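Local coordinates for protein catechol O-methyltransferase (Mycobacterium tuberculosis, PDB 6JCL) that catalyses metal-dependent transfer of a methyl group from S-adenosyl-L-methionine to catechol-like compounds, acting as a homodimer, at residues Asp35-Pro40 against Ala98-Val103; Gly49-Leu54 against Phe214-Val219; Trp77-Ala82 against Asp112-Val117; Asp123-Leu128 against Ile153-Arg158. All coordinates share one frame; numbering follows the deposited sequence.

Contact 1 (Asp35-Pro40 against Ala98-Val103)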
loop_
_atom_site.group_PDB
_atom_site.type_symbol
_atom_site.label_atom_id
_atom_site.label_comp_id
_atom_site.label_asym_id
_atom_site.label_seq_id
_atom_site.Cartn_x
_atom_site.Cartn_y
_atom_site.Cartn_z
ATOM N N ASP A 35 18.508 -19.794 -4.906
ATOM C CA ASP A 35 19.183 -20.612 -3.899
ATOM C C ASP A 35 20.369 -21.339 -4.500
ATOM O O ASP A 35 21.449 -21.382 -3.898
ATOM C CB ASP A 35 18.220 -21.633 -3.296
ATOM C CG ASP A 35 17.259 -21.023 -2.307
ATOM O OD1 ASP A 35 17.440 -19.843 -1.936
ATOM O OD2 ASP A 35 16.313 -21.730 -1.897
ATOM N N ALA A 36 20.190 -21.906 -5.698
ATOM C CA ALA A 36 21.263 -22.654 -6.334
ATOM C C ALA A 36 22.484 -21.785 -6.580
ATOM O O ALA A 36 23.617 -22.285 -6.532
ATOM C CB ALA A 36 20.772 -23.275 -7.646
ATOM N N ALA A 37 22.283 -20.499 -6.863
ATOM C CA ALA A 37 23.384 -19.563 -7.037
ATOM C C ALA A 37 23.816 -18.910 -5.720
ATOM O O ALA A 37 24.679 -18.028 -5.734
ATOM C CB ALA A 37 23.009 -18.491 -8.064
ATOM N N GLU A 38 23.245 -19.336 -4.598
ATOM C CA GLU A 38 23.626 -18.869 -3.259
ATOM C C GLU A 38 23.362 -17.380 -3.069
ATOM O O GLU A 38 24.104 -16.686 -2.366
ATOM C CB GLU A 38 25.093 -19.198 -2.953
ATOM C CG GLU A 38 25.361 -20.691 -2.945
ATOM C CD GLU A 38 26.805 -21.024 -2.636
ATOM O OE1 GLU A 38 27.705 -20.573 -3.377
ATOM O OE2 GLU A 38 27.034 -21.732 -1.636
ATOM N N LEU A 39 22.304 -16.871 -3.682
ATOM C CA LEU A 39 21.893 -15.508 -3.398
ATOM C C LEU A 39 21.294 -15.441 -1.995
ATOM O O LEU A 39 20.652 -16.392 -1.545
ATOM C CB LEU A 39 20.870 -15.027 -4.431
ATOM C CG LEU A 39 21.402 -14.352 -5.702
ATOM C CD1 LEU A 39 22.440 -15.177 -6.440
ATOM C CD2 LEU A 39 20.239 -14.007 -6.624
ATOM N N PRO A 40 21.495 -14.334 -1.283
ATOM C CA PRO A 40 20.845 -14.182 0.025
ATOM C C PRO A 40 19.332 -14.250 -0.116
ATOM O O PRO A 40 18.755 -13.746 -1.078
ATOM C CB PRO A 40 21.306 -12.798 0.492
ATOM C CG PRO A 40 21.718 -12.069 -0.765
ATOM C CD PRO A 40 22.239 -13.134 -1.693
ATOM N N ALA A 98 22.625 -10.332 -11.617
ATOM C CA ALA A 98 21.973 -9.993 -12.882
ATOM C C ALA A 98 21.754 -11.227 -13.748
ATOM O O ALA A 98 20.697 -11.374 -14.374
ATOM C CB ALA A 98 22.798 -8.962 -13.648
ATOM N N GLU A 99 22.738 -12.130 -13.797
ATOM C CA GLU A 99 22.599 -13.317 -14.643
ATOM C C GLU A 99 21.482 -14.229 -14.154
ATOM O O GLU A 99 20.682 -14.734 -14.960
ATOM C CB GLU A 99 23.926 -14.074 -14.708
ATOM C CG GLU A 99 24.282 -14.584 -16.097
ATOM C CD GLU A 99 24.031 -13.552 -17.202
ATOM O OE1 GLU A 99 23.581 -13.957 -18.293
ATOM O OE2 GLU A 99 24.292 -12.345 -16.994
ATOM N N VAL A 100 21.411 -14.442 -12.841
ATOM C CA VAL A 100 20.323 -15.219 -12.252
ATOM C C VAL A 100 18.981 -14.556 -12.526
ATOM O O VAL A 100 18.005 -15.227 -12.890
ATOM C CB VAL A 100 20.569 -15.408 -10.744
ATOM C CG1 VAL A 100 19.325 -16.003 -10.053
ATOM C CG2 VAL A 100 21.787 -16.280 -10.520
ATOM N N ALA A 101 18.906 -13.228 -12.349
ATOM C CA ALA A 101 17.653 -12.509 -12.564
ATOM C C ALA A 101 17.171 -12.636 -14.005
ATOM O O ALA A 101 15.967 -12.779 -14.255
ATOM C CB ALA A 101 17.807 -11.033 -12.184
ATOM N N ARG A 102 18.089 -12.566 -14.974
ATOM C CA ARG A 102 17.675 -12.687 -16.363
ATOM C C ARG A 102 17.071 -14.058 -16.634
ATOM O O ARG A 102 16.045 -14.173 -17.318
ATOM C CB ARG A 102 18.868 -12.411 -17.275
ATOM C CG ARG A 102 19.207 -10.920 -17.339
ATOM C CD ARG A 102 20.430 -10.675 -18.200
ATOM N NE ARG A 102 20.746 -9.252 -18.293
ATOM C CZ ARG A 102 21.984 -8.770 -18.291
ATOM N NH1 ARG A 102 23.015 -9.598 -18.193
ATOM N NH2 ARG A 102 22.192 -7.463 -18.389
ATOM N N VAL A 103 17.681 -15.112 -16.087
ATOM C CA VAL A 103 17.089 -16.445 -16.222
ATOM C C VAL A 103 15.706 -16.487 -15.576
ATOM O O VAL A 103 14.757 -17.061 -16.136
ATOM C CB VAL A 103 18.030 -17.510 -15.620
ATOM C CG1 VAL A 103 17.330 -18.864 -15.556
ATOM C CG2 VAL A 103 19.316 -17.610 -16.430
#

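Contact 2 (Gly49-Leu54 against Phe214-Val219)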
loop_
_atom_site.group_PDB
_atom_site.type_symbol
_atom_site.label_atom_id
_atom_site.label_comp_id
_atom_site.label_asym_id
_atom_site.label_seq_id
_atom_site.Cartn_x
_atom_site.Cartn_y
_atom_site.Cartn_z
ATOM N N GLY A 49 5.437 -8.572 -2.833
ATOM C CA GLY A 49 5.585 -8.526 -4.276
ATOM C C GLY A 49 4.256 -8.316 -4.970
ATOM O O GLY A 49 4.135 -7.477 -5.865
ATOM N N LYS A 50 3.221 -9.026 -4.524
ATOM C CA LYS A 50 1.917 -8.826 -5.129
ATOM C C LYS A 50 1.437 -7.393 -4.940
ATOM O O LYS A 50 0.808 -6.825 -5.839
ATOM C CB LYS A 50 0.911 -9.809 -4.546
ATOM C CG LYS A 50 -0.451 -9.737 -5.265
ATOM C CD LYS A 50 -0.918 -11.135 -5.578
ATOM C CE LYS A 50 -2.085 -11.116 -6.526
ATOM N NZ LYS A 50 -3.017 -12.198 -6.202
ATOM N N PHE A 51 1.730 -6.787 -3.782
ATOM C CA PHE A 51 1.394 -5.377 -3.573
ATOM C C PHE A 51 2.042 -4.493 -4.645
ATOM O O PHE A 51 1.389 -3.603 -5.205
ATOM C CB PHE A 51 1.824 -4.945 -2.155
ATOM C CG PHE A 51 1.674 -3.469 -1.906
ATOM C CD1 PHE A 51 0.485 -2.956 -1.399
ATOM C CD2 PHE A 51 2.713 -2.594 -2.187
ATOM C CE1 PHE A 51 0.341 -1.597 -1.165
ATOM C CE2 PHE A 51 2.569 -1.232 -1.955
ATOM C CZ PHE A 51 1.380 -0.733 -1.443
ATOM N N LEU A 52 3.335 -4.711 -4.926
ATOM C CA LEU A 52 4.014 -3.961 -5.990
ATOM C C LEU A 52 3.347 -4.189 -7.337
ATOM O O LEU A 52 3.186 -3.252 -8.126
ATOM C CB LEU A 52 5.476 -4.367 -6.105
ATOM C CG LEU A 52 6.373 -3.993 -4.947
ATOM C CD1 LEU A 52 7.722 -4.646 -5.197
ATOM C CD2 LEU A 52 6.484 -2.474 -4.849
ATOM N N CYS A 53 2.985 -5.445 -7.628
ATOM C CA CYS A 53 2.280 -5.768 -8.865
ATOM C C CYS A 53 0.954 -5.004 -8.974
ATOM O O CYS A 53 0.650 -4.385 -10.007
ATOM C CB CYS A 53 2.044 -7.280 -8.899
ATOM S SG CYS A 53 1.050 -7.868 -10.253
ATOM N N LEU A 54 0.151 -5.031 -7.910
ATOM C CA LEU A 54 -1.154 -4.381 -7.952
ATOM C C LEU A 54 -1.033 -2.861 -7.981
ATOM O O LEU A 54 -1.887 -2.182 -8.569
ATOM C CB LEU A 54 -1.986 -4.838 -6.756
ATOM C CG LEU A 54 -2.321 -6.342 -6.773
ATOM C CD1 LEU A 54 -3.129 -6.715 -5.514
ATOM C CD2 LEU A 54 -3.083 -6.786 -8.011
ATOM N N PHE A 214 7.679 0.095 4.770
ATOM C CA PHE A 214 8.024 0.732 3.508
ATOM C C PHE A 214 7.542 2.171 3.518
ATOM O O PHE A 214 6.577 2.517 4.207
ATOM C CB PHE A 214 7.410 -0.032 2.315
ATOM C CG PHE A 214 5.903 -0.032 2.299
ATOM C CD1 PHE A 214 5.169 -0.944 3.066
ATOM C CD2 PHE A 214 5.212 0.878 1.523
ATOM C CE1 PHE A 214 3.783 -0.945 3.040
ATOM C CE2 PHE A 214 3.823 0.879 1.493
ATOM C CZ PHE A 214 3.099 -0.039 2.241
ATOM N N ALA A 215 8.236 3.010 2.752
ATOM C CA ALA A 215 7.802 4.373 2.496
ATOM C C ALA A 215 7.156 4.406 1.120
ATOM O O ALA A 215 7.621 3.745 0.182
ATOM C CB ALA A 215 8.980 5.354 2.555
ATOM N N LEU A 216 6.074 5.170 1.006
ATOM C CA LEU A 216 5.413 5.380 -0.282
ATOM C C LEU A 216 5.229 6.869 -0.463
ATOM O O LEU A 216 4.726 7.541 0.435
ATOM C CB LEU A 216 4.067 4.642 -0.342
ATOM C CG LEU A 216 3.361 4.660 -1.729
ATOM C CD1 LEU A 216 2.563 3.385 -2.004
ATOM C CD2 LEU A 216 2.455 5.862 -1.820
ATOM N N ALA A 217 5.646 7.398 -1.613
ATOM C CA ALA A 217 5.541 8.828 -1.853
ATOM C C ALA A 217 5.008 9.095 -3.253
ATOM O O ALA A 217 5.199 8.292 -4.170
ATOM C CB ALA A 217 6.898 9.511 -1.678
ATOM N N LEU A 218 4.333 10.235 -3.405
ATOM C CA LEU A 218 3.955 10.734 -4.719
ATOM C C LEU A 218 4.899 11.852 -5.105
ATOM O O LEU A 218 5.247 12.691 -4.268
ATOM C CB LEU A 218 2.522 11.250 -4.723
ATOM C CG LEU A 218 1.438 10.193 -4.530
ATOM C CD1 LEU A 218 0.069 10.824 -4.765
ATOM C CD2 LEU A 218 1.623 8.994 -5.458
ATOM N N VAL A 219 5.314 11.867 -6.368
ATOM C CA VAL A 219 6.113 12.977 -6.870
ATOM C C VAL A 219 5.134 14.109 -7.149
ATOM O O VAL A 219 4.397 14.083 -8.136
ATOM C CB VAL A 219 6.902 12.594 -8.128
ATOM C CG1 VAL A 219 7.711 13.821 -8.662
ATOM C CG2 VAL A 219 7.830 11.417 -7.842
#

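Contact 3 (Trp77-Ala82 against Asp112-Val117)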
loop_
_atom_site.group_PDB
_atom_site.type_symbol
_atom_site.label_atom_id
_atom_site.label_comp_id
_atom_site.label_asym_id
_atom_site.label_seq_id
_atom_site.Cartn_x
_atom_site.Cartn_y
_atom_site.Cartn_z
ATOM N N TRP A 77 7.206 -9.371 -10.267
ATOM C CA TRP A 77 5.931 -8.804 -9.833
ATOM C C TRP A 77 5.674 -7.443 -10.475
ATOM O O TRP A 77 4.552 -7.152 -10.915
ATOM C CB TRP A 77 5.933 -8.674 -8.314
ATOM C CG TRP A 77 5.710 -9.962 -7.552
ATOM C CD1 TRP A 77 6.609 -10.603 -6.737
ATOM C CD2 TRP A 77 4.495 -10.730 -7.494
ATOM N NE1 TRP A 77 6.017 -11.722 -6.170
ATOM C CE2 TRP A 77 4.721 -11.808 -6.604
ATOM C CE3 TRP A 77 3.232 -10.595 -8.087
ATOM C CZ2 TRP A 77 3.736 -12.758 -6.310
ATOM C CZ3 TRP A 77 2.247 -11.552 -7.801
ATOM C CH2 TRP A 77 2.516 -12.624 -6.924
ATOM N N LEU A 78 6.699 -6.594 -10.539
ATOM C CA LEU A 78 6.518 -5.296 -11.186
ATOM C C LEU A 78 6.183 -5.473 -12.659
ATOM O O LEU A 78 5.284 -4.803 -13.184
ATOM C CB LEU A 78 7.783 -4.450 -11.031
ATOM C CG LEU A 78 7.978 -3.929 -9.616
ATOM C CD1 LEU A 78 9.401 -3.376 -9.457
ATOM C CD2 LEU A 78 6.925 -2.867 -9.316
ATOM N N ALA A 79 6.858 -6.417 -13.327
ATOM C CA ALA A 79 6.620 -6.634 -14.754
ATOM C C ALA A 79 5.228 -7.194 -14.993
ATOM O O ALA A 79 4.570 -6.842 -15.973
ATOM C CB ALA A 79 7.680 -7.563 -15.339
ATOM N N ARG A 80 4.759 -8.048 -14.085
ATOM C CA ARG A 80 3.391 -8.532 -14.170
ATOM C C ARG A 80 2.399 -7.384 -14.081
ATOM O O ARG A 80 1.408 -7.347 -14.829
ATOM C CB ARG A 80 3.145 -9.540 -13.049
ATOM C CG ARG A 80 3.755 -10.901 -13.320
ATOM C CD ARG A 80 3.701 -11.734 -12.037
ATOM N NE ARG A 80 4.064 -13.115 -12.309
ATOM C CZ ARG A 80 4.124 -14.074 -11.391
ATOM N NH1 ARG A 80 4.457 -15.306 -11.758
ATOM N NH2 ARG A 80 3.862 -13.800 -10.111
ATOM N N GLY A 81 2.647 -6.438 -13.171
ATOM C CA GLY A 81 1.728 -5.330 -12.995
ATOM C C GLY A 81 1.764 -4.340 -14.142
ATOM O O GLY A 81 0.738 -3.746 -14.478
ATOM N N ALA A 82 2.945 -4.131 -14.737
ATOM C CA ALA A 82 3.073 -3.240 -15.892
ATOM C C ALA A 82 2.456 -3.809 -17.171
ATOM O O ALA A 82 2.201 -3.049 -18.107
ATOM C CB ALA A 82 4.540 -2.920 -16.160
ATOM N N ASP A 112 10.882 -10.058 -22.188
ATOM C CA ASP A 112 10.763 -9.045 -23.235
ATOM C C ASP A 112 10.244 -7.705 -22.722
ATOM O O ASP A 112 10.193 -6.744 -23.497
ATOM C CB ASP A 112 9.854 -9.543 -24.360
ATOM C CG ASP A 112 8.427 -9.751 -23.907
ATOM O OD1 ASP A 112 8.215 -9.954 -22.692
ATOM O OD2 ASP A 112 7.518 -9.735 -24.764
ATOM N N ARG A 113 9.849 -7.622 -21.454
ATOM C CA ARG A 113 9.438 -6.369 -20.834
ATOM C C ARG A 113 10.491 -5.771 -19.905
ATOM O O ARG A 113 10.252 -4.691 -19.353
ATOM C CB ARG A 113 8.166 -6.554 -20.000
ATOM C CG ARG A 113 7.132 -7.449 -20.588
ATOM C CD ARG A 113 6.100 -7.770 -19.524
ATOM N NE ARG A 113 5.150 -8.745 -20.020
ATOM C CZ ARG A 113 4.056 -9.110 -19.372
ATOM N NH1 ARG A 113 3.782 -8.570 -18.199
ATOM N NH2 ARG A 113 3.237 -10.007 -19.910
ATOM N N VAL A 114 11.598 -6.465 -19.651
ATOM C CA VAL A 114 12.515 -6.087 -18.576
ATOM C C VAL A 114 13.930 -5.993 -19.123
ATOM O O VAL A 114 14.389 -6.894 -19.835
ATOM C CB VAL A 114 12.469 -7.091 -17.403
ATOM C CG1 VAL A 114 13.411 -6.646 -16.271
ATOM C CG2 VAL A 114 11.050 -7.273 -16.915
ATOM N N GLU A 115 14.609 -4.892 -18.811
ATOM C CA GLU A 115 16.038 -4.746 -19.057
ATOM C C GLU A 115 16.745 -4.688 -17.712
ATOM O O GLU A 115 16.440 -3.819 -16.887
ATOM C CB GLU A 115 16.335 -3.485 -19.873
ATOM C CG GLU A 115 17.782 -3.344 -20.282
ATOM C CD GLU A 115 18.053 -2.048 -21.024
ATOM O OE1 GLU A 115 17.258 -1.095 -20.866
ATOM O OE2 GLU A 115 19.048 -1.985 -21.778
ATOM N N VAL A 116 17.684 -5.604 -17.496
ATOM C CA VAL A 116 18.591 -5.543 -16.354
ATOM C C VAL A 116 19.832 -4.772 -16.796
ATOM O O VAL A 116 20.519 -5.164 -17.751
ATOM C CB VAL A 116 18.953 -6.953 -15.855
ATOM C CG1 VAL A 116 19.770 -6.898 -14.557
ATOM C CG2 VAL A 116 17.690 -7.802 -15.659
ATOM N N VAL A 117 20.110 -3.664 -16.123
ATOM C CA VAL A 117 21.227 -2.789 -16.467
ATOM C C VAL A 117 22.278 -3.001 -15.395
ATOM O O VAL A 117 22.027 -2.721 -14.218
ATOM C CB VAL A 117 20.794 -1.316 -16.526
ATOM C CG1 VAL A 117 21.993 -0.392 -16.738
ATOM C CG2 VAL A 117 19.742 -1.118 -17.594
HETATM O O HOH W 1 1.124 -9.362 -17.116
#

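Contact 4 (Asp123-Leu128 against Ile153-Arg158)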
loop_
_atom_site.group_PDB
_atom_site.type_symbol
_atom_site.label_atom_id
_atom_site.label_comp_id
_atom_site.label_asym_id
_atom_site.label_seq_id
_atom_site.Cartn_x
_atom_site.Cartn_y
_atom_site.Cartn_z
ATOM N N ASP A 123 26.142 5.194 -11.247
ATOM C CA ASP A 123 26.782 5.354 -12.545
ATOM C C ASP A 123 25.841 5.089 -13.707
ATOM O O ASP A 123 26.051 5.648 -14.789
ATOM C CB ASP A 123 27.993 4.427 -12.658
ATOM C CG ASP A 123 29.037 4.708 -11.597
ATOM O OD1 ASP A 123 29.134 5.875 -11.149
ATOM O OD2 ASP A 123 29.755 3.763 -11.207
ATOM N N THR A 124 24.833 4.231 -13.528
ATOM C CA THR A 124 23.950 3.907 -14.646
ATOM C C THR A 124 22.711 4.798 -14.701
ATOM O O THR A 124 22.218 5.075 -15.799
ATOM C CB THR A 124 23.520 2.432 -14.599
ATOM O OG1 THR A 124 22.867 2.145 -13.356
ATOM C CG2 THR A 124 24.733 1.513 -14.772
ATOM N N LEU A 125 22.219 5.275 -13.553
ATOM C CA LEU A 125 21.076 6.189 -13.542
ATOM C C LEU A 125 21.224 7.376 -14.489
ATOM O O LEU A 125 20.225 7.721 -15.145
ATOM C CB LEU A 125 20.813 6.683 -12.107
ATOM C CG LEU A 125 20.021 5.700 -11.234
ATOM C CD1 LEU A 125 20.147 5.995 -9.731
ATOM C CD2 LEU A 125 18.541 5.661 -11.638
ATOM N N PRO A 126 22.386 8.047 -14.598
ATOM C CA PRO A 126 22.526 9.149 -15.573
ATOM C C PRO A 126 22.485 8.716 -17.037
ATOM O O PRO A 126 22.373 9.583 -17.911
ATOM C CB PRO A 126 23.900 9.754 -15.244
ATOM C CG PRO A 126 24.249 9.263 -13.901
ATOM C CD PRO A 126 23.552 7.967 -13.692
ATOM N N THR A 127 22.613 7.427 -17.337
ATOM C CA THR A 127 22.612 6.955 -18.713
ATOM C C THR A 127 21.250 6.458 -19.165
ATOM O O THR A 127 21.087 6.143 -20.350
ATOM C CB THR A 127 23.633 5.821 -18.888
ATOM O OG1 THR A 127 23.145 4.639 -18.232
ATOM C CG2 THR A 127 24.975 6.222 -18.302
ATOM N N LEU A 128 20.287 6.376 -18.250
ATOM C CA LEU A 128 18.968 5.835 -18.558
ATOM C C LEU A 128 18.152 6.785 -19.420
ATOM O O LEU A 128 18.062 7.981 -19.129
ATOM C CB LEU A 128 18.195 5.557 -17.271
ATOM C CG LEU A 128 18.665 4.461 -16.327
ATOM C CD1 LEU A 128 17.591 4.225 -15.261
ATOM C CD2 LEU A 128 18.997 3.173 -17.084
ATOM N N ILE A 153 13.033 11.375 -8.534
ATOM C CA ILE A 153 12.286 12.599 -8.803
ATOM C C ILE A 153 12.662 13.169 -10.161
ATOM O O ILE A 153 11.791 13.560 -10.946
ATOM C CB ILE A 153 12.527 13.609 -7.671
ATOM C CG1 ILE A 153 11.907 13.076 -6.373
ATOM C CG2 ILE A 153 12.017 15.006 -8.051
ATOM C CD1 ILE A 153 12.301 13.886 -5.158
ATOM N N ARG A 154 13.963 13.204 -10.471
ATOM C CA ARG A 154 14.394 13.752 -11.755
ATOM C C ARG A 154 13.876 12.922 -12.929
ATOM O O ARG A 154 13.523 13.473 -13.979
ATOM C CB ARG A 154 15.922 13.857 -11.787
ATOM C CG ARG A 154 16.477 14.241 -13.154
ATOM C CD ARG A 154 17.983 14.469 -13.108
ATOM N NE ARG A 154 18.472 15.074 -14.345
ATOM C CZ ARG A 154 19.706 15.541 -14.511
ATOM N NH1 ARG A 154 20.580 15.470 -13.515
ATOM N NH2 ARG A 154 20.068 16.075 -15.671
ATOM N N LEU A 155 13.797 11.604 -12.771
ATOM C CA LEU A 155 13.474 10.722 -13.890
ATOM C C LEU A 155 12.000 10.322 -13.941
ATOM O O LEU A 155 11.602 9.593 -14.854
ATOM C CB LEU A 155 14.343 9.459 -13.833
ATOM C CG LEU A 155 15.864 9.641 -13.928
ATOM C CD1 LEU A 155 16.581 8.304 -13.822
ATOM C CD2 LEU A 155 16.253 10.347 -15.213
ATOM N N ALA A 156 11.181 10.780 -13.001
ATOM C CA ALA A 156 9.788 10.361 -12.920
ATOM C C ALA A 156 8.863 11.414 -13.517
ATOM O O ALA A 156 9.211 12.590 -13.629
ATOM C CB ALA A 156 9.382 10.112 -11.471
ATOM N N ARG A 157 7.667 10.969 -13.905
ATOM C CA ARG A 157 6.656 11.939 -14.287
ATOM C C ARG A 157 6.051 12.539 -13.024
ATOM O O ARG A 157 6.166 11.986 -11.928
ATOM C CB ARG A 157 5.552 11.289 -15.124
ATOM C CG ARG A 157 4.742 10.259 -14.331
ATOM C CD ARG A 157 3.405 9.984 -15.038
ATOM N NE ARG A 157 2.753 8.794 -14.499
ATOM C CZ ARG A 157 1.964 8.784 -13.429
ATOM N NH1 ARG A 157 1.703 9.906 -12.766
ATOM N NH2 ARG A 157 1.424 7.646 -13.027
ATOM N N ARG A 158 5.417 13.698 -13.184
ATOM C CA ARG A 158 4.629 14.238 -12.088
ATOM C C ARG A 158 3.531 13.250 -11.720
ATOM O O ARG A 158 2.855 12.705 -12.597
ATOM C CB ARG A 158 4.023 15.584 -12.477
ATOM C CG ARG A 158 3.304 16.272 -11.334
ATOM C CD ARG A 158 3.040 17.734 -11.653
ATOM N NE ARG A 158 2.126 17.880 -12.787
ATOM C CZ ARG A 158 0.801 17.886 -12.682
ATOM N NH1 ARG A 158 0.225 17.762 -11.493
ATOM N NH2 ARG A 158 0.049 18.019 -13.767
#

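Contact 1 (Asp35-Pro40 against Ala98-Val103)
Ala37 and Leu39 close on Val100 where helix 25-36 ends in a Schellman motif and faces helix 95-107 of the Rossmann-like methyltransferase fold. Glu38, with its positive phi of 63°, is the C-prime residue of the motif: its N bonds to Asp35 O, and Leu39 N reaches back to Ser34 O. The turn leaves Ala37 and Leu39 with their CB atoms facing the second helix, while Glu38 lies on the solvent side. Val100 divides its two branches between them. With CG1 anti to the backbone N (chi1 170°), its CG2 lies beside that N and meets Ala37 CB at 3.5 Å. A methyl suits Ala37, since the backbones here come close, Ala37 CA lying 7.4 Å from Val100 CA. Leu39 begins farther back and needs a longer chain to cover the same valine. Leucine and valine also touch Ser34, in the last turn of helix 25-36, and Leu70 packs on Leu39. Ala37 O accepts a hydrogen bond from Lys96 NZ of helix 95-107, a further tie. Leu39 and Val100 reach for each other tip to tip, with Leu39 CD2 4.1 Å from Val100 CG1.

Contact 2 (Gly49-Leu54 against Phe214-Val219)
Phe51 carries this contact for helix 46-58, meeting Phe214 and Leu216 of strand 212-219 where the helix packs on the sheet of the Rossmann-like methyltransferase fold. Before it along the helix, Gly49 gives its carbonyl to Cys53 N, and the amine of Lys50 bonds Leu20 O and forms a salt bridge with Asp199 of the second subunit. Phe51 is directed at the strand, its CG anti to the backbone N (chi1 173°), which extends the ring from the helix with CZ leading. That atom lies 4.1 Å from Phe214 CZ. The two side chains come from opposite directions, their ring centroids 5.4 Å apart and planes inclined at 51°, an oblique pair. Leu216 CD1 sits at the edge of the Phe51 ring, 4.3 Å from Phe51 CZ. Large apolar rings suit a buried place where helix and strand must be spanned. The side chain of Phe214 lies about 5 Å from that of Asp165, a metal ligand. Farther on, Leu52 packs on Leu78 and Cys53 on Trp77. Helix 46-58 touches both helix 73-82 and the second subunit, and strand 212-219 runs between strands 160-165 and 198-206.

Contact 3 (Trp77-Ala82 against Asp112-Val117)
Ala79 meets Arg113 and Val114 in a mixed polar and apolar contact, joining the last turns of helix 73-82 to the start of strand 114-118, an outermost strand of the sheet within this chain. The apolar half is Ala79 CB against Val114 CG2 at 3.7 Å; a short side chain suits the helix here, because Ala79 CA and Arg113 CA are 6.7 Å apart. Arg113 supplies the polar half. Its chain, extended from CG to NE, carries NH1 to Ala79 O at 2.9 Å. The bond is bent (N-H...O 136°), and although the oxygen lies in the guanidinium plane, the donor stands 48° above the carbonyl plane. Water 1 accepts from Arg113 NH1 at 3.0 Å and donates to Arg80 O, so one nitrogen serves two carbonyls, the second through water. A cationic group fits this C-terminal end, which probably carries the partial negative charge of the helix dipole. Arg80 is engaged on another side: its NH2 lies 3.5 Å above the Trp77 ring plane, offset toward the rim, and forms a salt bridge with Asp24. Strand 87-92 pairs with 114-118, helix 95-107 packs on Val114 through Leu105, and helix 25-36 meets Arg80 and Trp77.

Contact 4 (Asp123-Leu128 against Ile153-Arg158)
Leu125 and Leu128 meet Leu155 without any aromatic ring or guanidinium between them, and the flat group that touches is the peptide carbonyl of Leu125, whose O lies 3.9 Å from Leu155 CD1. Rings come in from outside the two segments, since Leu125 also packs against Tyr148 and Trp151 of helix 145-155. The guanidinium of Arg157 lies well away from the contact; Arg158 O sits close to its plane, bonded to NH1 at 3.0 Å, and NE belongs to a salt bridge with Asp134. The contact joins the segment that follows strand 114-118 to the end of helix 145-155, and the side chain of Leu125 is about 4 Å from that of Ala121, a probable S-adenosyl-L-methionine-binding residue. Leu155 does most of the touching from its side. Its CG stands anti to the carbonyl carbon (chi1 -61°), which sends CD1 out from the last turn of helix 145-155 toward both leucines. Leu125 and Leu155 cross obliquely, CD2 of the former 3.9 Å from CD1 of the latter. Leu128 approaches less closely, its CD1 at 4.4 Å from Leu155 CD1. The turn that presents both leucines is tied by Thr127: its N and OG1 both donate to Thr124 O, the hydroxyl at 2.6 Å in the carbonyl plane, on a lone pair. A threonine suits this place because its short hydroxyl folds back on the chain. Leu91 packs on Leu125, and Leu65 on both Leu125 and Leu128. With Thr127 holding the turn, the joint itself rests on methyl packing, which probably tolerates small shifts.

Contacts 2 and 3 join helix to sheet, contact 1 helix to helix. Contact 1 joins contact 3 through helix 95-107, where Arg102 NH2 lies 2.9 Å from Val116 O in a probable hydrogen bond. Contact 3 abuts contact 2, Cys53 CB coming within 3.2 Å of Trp77 O, and contact 4 touches contact 2 through Val219 CB, 3.9 Å from Arg157 O. Contacts 3 and 4 meet where Val117 CG1 approaches Thr124 CB. The S-adenosyl-L-homocysteine lies about 7 Å from the side chain of Leu39 in contact 1 and about 8 Å from that of Leu125 in contact 4. Contact 2 lies near the metal site, the Phe214 side chain about 9 Å from a strontium ion.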